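Local coordinates for protein proline dehydrogenase (Deinococcus radiodurans, PDB 4H6Q) that oxidises L-proline to delta-1-pyrroline-5-carboxylate with a bound FAD, passing the electrons to a quinone in the first step of proline breakdown, at residues Phe151-Val155 and Ser180-Leu184; Cys74-Ala78 and Ser102-Lys108. All blocks are in the same frame, centred on the assembly; numbering follows the deposited sequence.

Contact 1: Phe151-Val155 and Ser180-Leu184; sequences FRTLV and SLDDL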
loop_
_atom_site.group_PDB
_atom_site.type_symbol
_atom_site.label_atom_id
_atom_site.label_comp_id
_atom_site.label_asym_id
_atom_site.label_seq_id
_atom_site.Cartn_x
_atom_site.Cartn_y
_atom_site.Cartn_z
ATOM N N PHE A 151 8.023 -11.126 -4.935
ATOM C CA PHE A 151 8.528 -9.783 -5.271
ATOM C C PHE A 151 9.839 -9.849 -6.053
ATOM O O PHE A 151 9.975 -9.213 -7.121
ATOM C CB PHE A 151 8.694 -8.936 -4.017
ATOM C CG PHE A 151 9.294 -7.602 -4.292
ATOM C CD1 PHE A 151 8.608 -6.649 -5.072
ATOM C CD2 PHE A 151 10.531 -7.271 -3.760
ATOM C CE1 PHE A 151 9.185 -5.416 -5.341
ATOM C CE2 PHE A 151 11.105 -6.015 -4.028
ATOM C CZ PHE A 151 10.422 -5.070 -4.804
ATOM N N ARG A 152 10.800 -10.642 -5.579
ATOM C CA ARG A 152 12.083 -10.757 -6.284
ATOM C C ARG A 152 11.869 -11.318 -7.692
ATOM O O ARG A 152 12.432 -10.790 -8.670
ATOM C CB ARG A 152 13.033 -11.638 -5.462
ATOM C CG ARG A 152 14.351 -11.931 -6.153
ATOM C CD ARG A 152 15.339 -12.670 -5.232
ATOM N NE ARG A 152 15.844 -11.805 -4.165
ATOM C CZ ARG A 152 16.860 -10.950 -4.291
ATOM N NH1 ARG A 152 17.508 -10.829 -5.458
ATOM N NH2 ARG A 152 17.257 -10.202 -3.245
ATOM N N THR A 153 11.036 -12.360 -7.825
ATOM C CA THR A 153 10.718 -12.880 -9.156
ATOM C C THR A 153 10.125 -11.782 -10.082
ATOM O O THR A 153 10.522 -11.635 -11.246
ATOM C CB THR A 153 9.741 -14.057 -9.043
ATOM O OG1 THR A 153 10.383 -15.101 -8.317
ATOM C CG2 THR A 153 9.272 -14.571 -10.417
ATOM N N LEU A 154 9.176 -11.019 -9.556
ATOM C CA LEU A 154 8.454 -10.047 -10.349
ATOM C C LEU A 154 9.337 -8.861 -10.721
ATOM O O LEU A 154 9.202 -8.311 -11.839
ATOM C CB LEU A 154 7.175 -9.573 -9.640
ATOM C CG LEU A 154 6.134 -10.695 -9.548
ATOM C CD1 LEU A 154 5.108 -10.376 -8.456
ATOM C CD2 LEU A 154 5.452 -10.952 -10.922
ATOM N N VAL A 155 10.228 -8.438 -9.829
ATOM C CA VAL A 155 11.205 -7.397 -10.193
ATOM C C VAL A 155 12.058 -7.873 -11.378
ATOM O O VAL A 155 12.316 -7.115 -12.341
ATOM C CB VAL A 155 12.118 -7.016 -8.998
ATOM C CG1 VAL A 155 13.345 -6.172 -9.451
ATOM C CG2 VAL A 155 11.327 -6.254 -7.963
ATOM N N SER A 180 18.465 -7.678 2.517
ATOM C CA SER A 180 18.542 -8.789 1.568
ATOM C C SER A 180 18.053 -8.397 0.185
ATOM O O SER A 180 18.391 -9.037 -0.814
ATOM C CB SER A 180 17.741 -10.004 2.066
ATOM O OG SER A 180 16.327 -9.807 1.827
ATOM N N LEU A 181 17.294 -7.308 0.111
ATOM C CA LEU A 181 16.674 -6.872 -1.130
ATOM C C LEU A 181 17.488 -5.804 -1.866
ATOM O O LEU A 181 17.099 -5.395 -2.982
ATOM C CB LEU A 181 15.241 -6.353 -0.876
ATOM C CG LEU A 181 14.247 -7.443 -0.428
ATOM C CD1 LEU A 181 13.006 -6.770 0.117
ATOM C CD2 LEU A 181 13.893 -8.369 -1.586
ATOM N N ASP A 182 18.598 -5.343 -1.275
ATOM C CA ASP A 182 19.292 -4.171 -1.830
ATOM C C ASP A 182 19.791 -4.338 -3.265
ATOM O O ASP A 182 19.893 -3.350 -4.006
ATOM C CB ASP A 182 20.465 -3.714 -0.949
ATOM C CG ASP A 182 20.057 -2.719 0.139
ATOM O OD1 ASP A 182 19.063 -2.001 -0.026
ATOM O OD2 ASP A 182 20.773 -2.603 1.165
ATOM N N ASP A 183 20.084 -5.566 -3.678
ATOM C CA ASP A 183 20.577 -5.800 -5.038
ATOM C C ASP A 183 19.518 -5.484 -6.086
ATOM O O ASP A 183 19.840 -5.218 -7.256
ATOM C CB ASP A 183 21.057 -7.259 -5.216
ATOM C CG ASP A 183 19.954 -8.258 -4.886
ATOM O OD1 ASP A 183 19.485 -8.298 -3.719
ATOM O OD2 ASP A 183 19.528 -8.987 -5.794
ATOM N N LEU A 184 18.253 -5.478 -5.668
ATOM C CA LEU A 184 17.171 -5.190 -6.582
ATOM C C LEU A 184 16.909 -3.680 -6.719
ATOM O O LEU A 184 16.068 -3.276 -7.537
ATOM C CB LEU A 184 15.846 -5.838 -6.060
ATOM C CG LEU A 184 15.909 -7.370 -5.989
ATOM C CD1 LEU A 184 14.600 -7.857 -5.367
ATOM C CD2 LEU A 184 16.105 -8.034 -7.328
HETATM O O HOH W 1 15.755 -11.118 -0.668
#

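Contact 2: Cys74-Ala78 and Ser102-Lys108; sequences CTEFA and SSVGQGK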
loop_
_atom_site.group_PDB
_atom_site.type_symbol
_atom_site.label_atom_id
_atom_site.label_comp_id
_atom_site.label_asym_id
_atom_site.label_seq_id
_atom_site.Cartn_x
_atom_site.Cartn_y
_atom_site.Cartn_z
ATOM N N CYS A 74 -10.628 -15.310 -6.923
ATOM C CA CYS A 74 -9.310 -14.663 -6.909
ATOM C C CYS A 74 -8.996 -14.115 -8.305
ATOM O O CYS A 74 -8.388 -13.045 -8.436
ATOM C CB CYS A 74 -8.205 -15.675 -6.537
ATOM S SG CYS A 74 -8.178 -16.095 -4.767
ATOM N N THR A 75 -9.331 -14.876 -9.342
ATOM C CA THR A 75 -9.017 -14.465 -10.707
ATOM C C THR A 75 -9.976 -13.375 -11.165
ATOM O O THR A 75 -9.557 -12.410 -11.837
ATOM C CB THR A 75 -8.970 -15.706 -11.643
ATOM O OG1 THR A 75 -8.036 -16.645 -11.058
ATOM C CG2 THR A 75 -8.503 -15.350 -13.054
ATOM N N GLU A 76 -11.242 -13.491 -10.802
ATOM C CA GLU A 76 -12.189 -12.383 -11.018
ATOM C C GLU A 76 -11.713 -11.098 -10.355
ATOM O O GLU A 76 -11.835 -9.988 -10.920
ATOM C CB GLU A 76 -13.593 -12.777 -10.498
ATOM C CG GLU A 76 -14.654 -11.692 -10.700
ATOM C CD GLU A 76 -15.991 -12.075 -10.111
ATOM O OE1 GLU A 76 -16.186 -13.233 -9.687
ATOM O OE2 GLU A 76 -16.891 -11.211 -10.050
ATOM N N PHE A 77 -11.169 -11.207 -9.144
ATOM C CA PHE A 77 -10.695 -10.036 -8.400
ATOM C C PHE A 77 -9.548 -9.411 -9.219
ATOM O O PHE A 77 -9.539 -8.193 -9.449
ATOM C CB PHE A 77 -10.207 -10.432 -6.999
ATOM C CG PHE A 77 -9.904 -9.259 -6.136
ATOM C CD1 PHE A 77 -10.800 -8.845 -5.148
ATOM C CD2 PHE A 77 -8.696 -8.547 -6.301
ATOM C CE1 PHE A 77 -10.521 -7.734 -4.329
ATOM C CE2 PHE A 77 -8.419 -7.431 -5.497
ATOM C CZ PHE A 77 -9.328 -7.043 -4.496
ATOM N N ALA A 78 -8.590 -10.235 -9.669
ATOM C CA ALA A 78 -7.513 -9.711 -10.528
ATOM C C ALA A 78 -8.049 -9.021 -11.794
ATOM O O ALA A 78 -7.530 -7.953 -12.209
ATOM C CB ALA A 78 -6.572 -10.817 -10.876
ATOM N N SER A 102 -3.155 -12.105 -1.258
ATOM C CA SER A 102 -4.216 -13.015 -0.820
ATOM C C SER A 102 -5.557 -12.743 -1.515
ATOM O O SER A 102 -6.460 -13.590 -1.462
ATOM C CB SER A 102 -4.429 -12.904 0.689
ATOM O OG SER A 102 -5.185 -11.743 0.994
ATOM N N SER A 103 -5.714 -11.600 -2.186
ATOM C CA SER A 103 -6.926 -11.347 -2.966
ATOM C C SER A 103 -6.873 -11.964 -4.338
ATOM O O SER A 103 -7.924 -12.113 -4.984
ATOM C CB SER A 103 -7.238 -9.870 -3.117
ATOM O OG SER A 103 -6.293 -9.207 -3.945
ATOM N N VAL A 104 -5.676 -12.397 -4.788
ATOM C CA VAL A 104 -5.558 -12.885 -6.159
ATOM C C VAL A 104 -4.950 -14.283 -6.247
ATOM O O VAL A 104 -4.534 -14.735 -7.315
ATOM C CB VAL A 104 -4.819 -11.867 -7.056
ATOM C CG1 VAL A 104 -5.670 -10.622 -7.207
ATOM C CG2 VAL A 104 -3.410 -11.533 -6.545
ATOM N N GLY A 105 -4.940 -14.990 -5.104
ATOM C CA GLY A 105 -4.661 -16.414 -5.127
ATOM C C GLY A 105 -3.351 -16.913 -4.576
ATOM O O GLY A 105 -3.033 -18.084 -4.761
ATOM N N GLN A 106 -2.581 -16.052 -3.904
ATOM C CA GLN A 106 -1.337 -16.481 -3.301
ATOM C C GLN A 106 -1.492 -17.699 -2.420
ATOM O O GLN A 106 -2.304 -17.701 -1.518
ATOM C CB GLN A 106 -0.764 -15.321 -2.483
ATOM C CG GLN A 106 0.643 -15.616 -1.918
ATOM C CD GLN A 106 1.113 -14.503 -1.042
ATOM O OE1 GLN A 106 0.509 -14.219 0.012
ATOM N NE2 GLN A 106 2.173 -13.822 -1.455
ATOM N N GLY A 107 -0.701 -18.729 -2.695
ATOM C CA GLY A 107 -0.751 -19.946 -1.909
ATOM C C GLY A 107 -1.578 -21.013 -2.581
ATOM O O GLY A 107 -1.561 -22.161 -2.087
ATOM N N LYS A 108 -2.292 -20.723 -3.654
ATOM C CA LYS A 108 -3.064 -21.726 -4.369
ATOM C C LYS A 108 -2.350 -22.083 -5.666
ATOM O O LYS A 108 -1.808 -21.235 -6.347
ATOM C CB LYS A 108 -4.454 -21.166 -4.711
ATOM C CG LYS A 108 -5.228 -20.675 -3.485
ATOM C CD LYS A 108 -6.542 -20.014 -3.864
ATOM C CE LYS A 108 -7.251 -19.497 -2.625
ATOM N NZ LYS A 108 -7.643 -20.593 -1.680
#

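Contact 1: Phe151-Val155 and Ser180-Leu184
L184 is the bump of this contact, and the hollow it enters is formed by F151, R152 and V155 on one flank of the helix. Its two methyls divide the work. L184 CD1 sits over the middle of one face of the R152 guanidinium, 4.0 Å above its plane. The same methyl also lies against R152 CA of the helix backbone. The L184 CD2 methyl reaches V155, 3.9 Å from its CG1. F151 closes the inner side: its CE2 lies 4.2 Å from L184 CD1, while L181 CD2 meets the ring at its edge, near the plane. V155 CG2 covers part of one face of the same ring.

R152 forms an arch over L184. Its chain runs out extended, CG anti to the backbone N (chi1 175°), then bends at chi3 (-70°), which brings the guanidinium across L184 to D183. There it binds end-on: NH1 to D183 OD2 at 2.8 Å and NH2 to D183 OD1 at 3.0 Å, both nearly straight and both using syn lone pairs. Two nitrogens grip two oxygens, making a bidentate salt bridge, and the planes are only 4° apart. Water 1 accepts from R152 NH2 and donates to S180 OG, which is also bonded to D177 O. Putting an alanine in place of this arginine would probably leave D183 without its charged mate, L184 CD1 without its flat cover and water 1 without this donor.

In the fold, helix 144-158 meets the turn between helix 174-180 and strand 188-191, a helix-to-strand connection of the (βα)8 barrel. F151 faces inward onto L136 of strand 133-136 and T165 of strand 163-168, V155 touches V163, and P186 backs both F151 and L181.

Contact 2: Cys74-Ala78 and Ser102-Lys108
S103 lies over the face of the F77 ring, its CB 3.7 Å from the ring centroid and 14° off the normal, which meets the geometry of a CH-pi contact. The F77 CG is anti to its backbone N (chi1 -172°), and this swings the ring out against S103. S103 OG comes within 3.2 Å of F77 CE2, yet its polar bond goes elsewhere, to K100 O. V104 CG1 approaches the F77 ring obliquely, 3.8 Å from F77 CD2, and lies as close to A78 CB.

C74 packs on the backbone of V104 and G105. Its SG rests 3.4 Å from G105 N, and the C74 CA-H points at S103 O across 3.5 Å, with an angle of 145° at the hydrogen. S103 O is buried without a hydrogen-bond partner in the model, and the weak CA-H contact probably compensates only in part. G105 has a positive phi, at which a beta carbon would collide with the V104 carbonyl oxygen; one would also lie against C74 CB. K108 closes the far end by laying CE beside the sulfur, its NZ bonded to D69 O.

This is part of the loop after strand 96-99 and substrate-binding K100, which carries the small 109-110/113-114 antiparallel pair before helix 115-129, at the catalytic end of the (βα)8 barrel; the S102 side chain is about 9 Å from the bound tetrahydrofuran-2-carboxylic acid.

Overall arrangement
Both contacts lie about 17 Å from the chain centre, their own centres 22 Å apart, at different ends of the barrel. Contact 2 is buried and joins helix 71-90 to a loop following a strand, on the substrate side. Contact 1 is partly buried and joins helix 144-158 to a loop preceding a strand, at the other end. They do not touch and their paired helices differ, though Q106 of contact 2 bonds T147 and Q150 of helix 144-158. Chemistry follows burial: contact 1 puts a salt bridge and a water on its more exposed side, whereas contact 2 relies on van der Waals, CH-pi and CA-H...O contacts, its polar side chains bonding outside the pair.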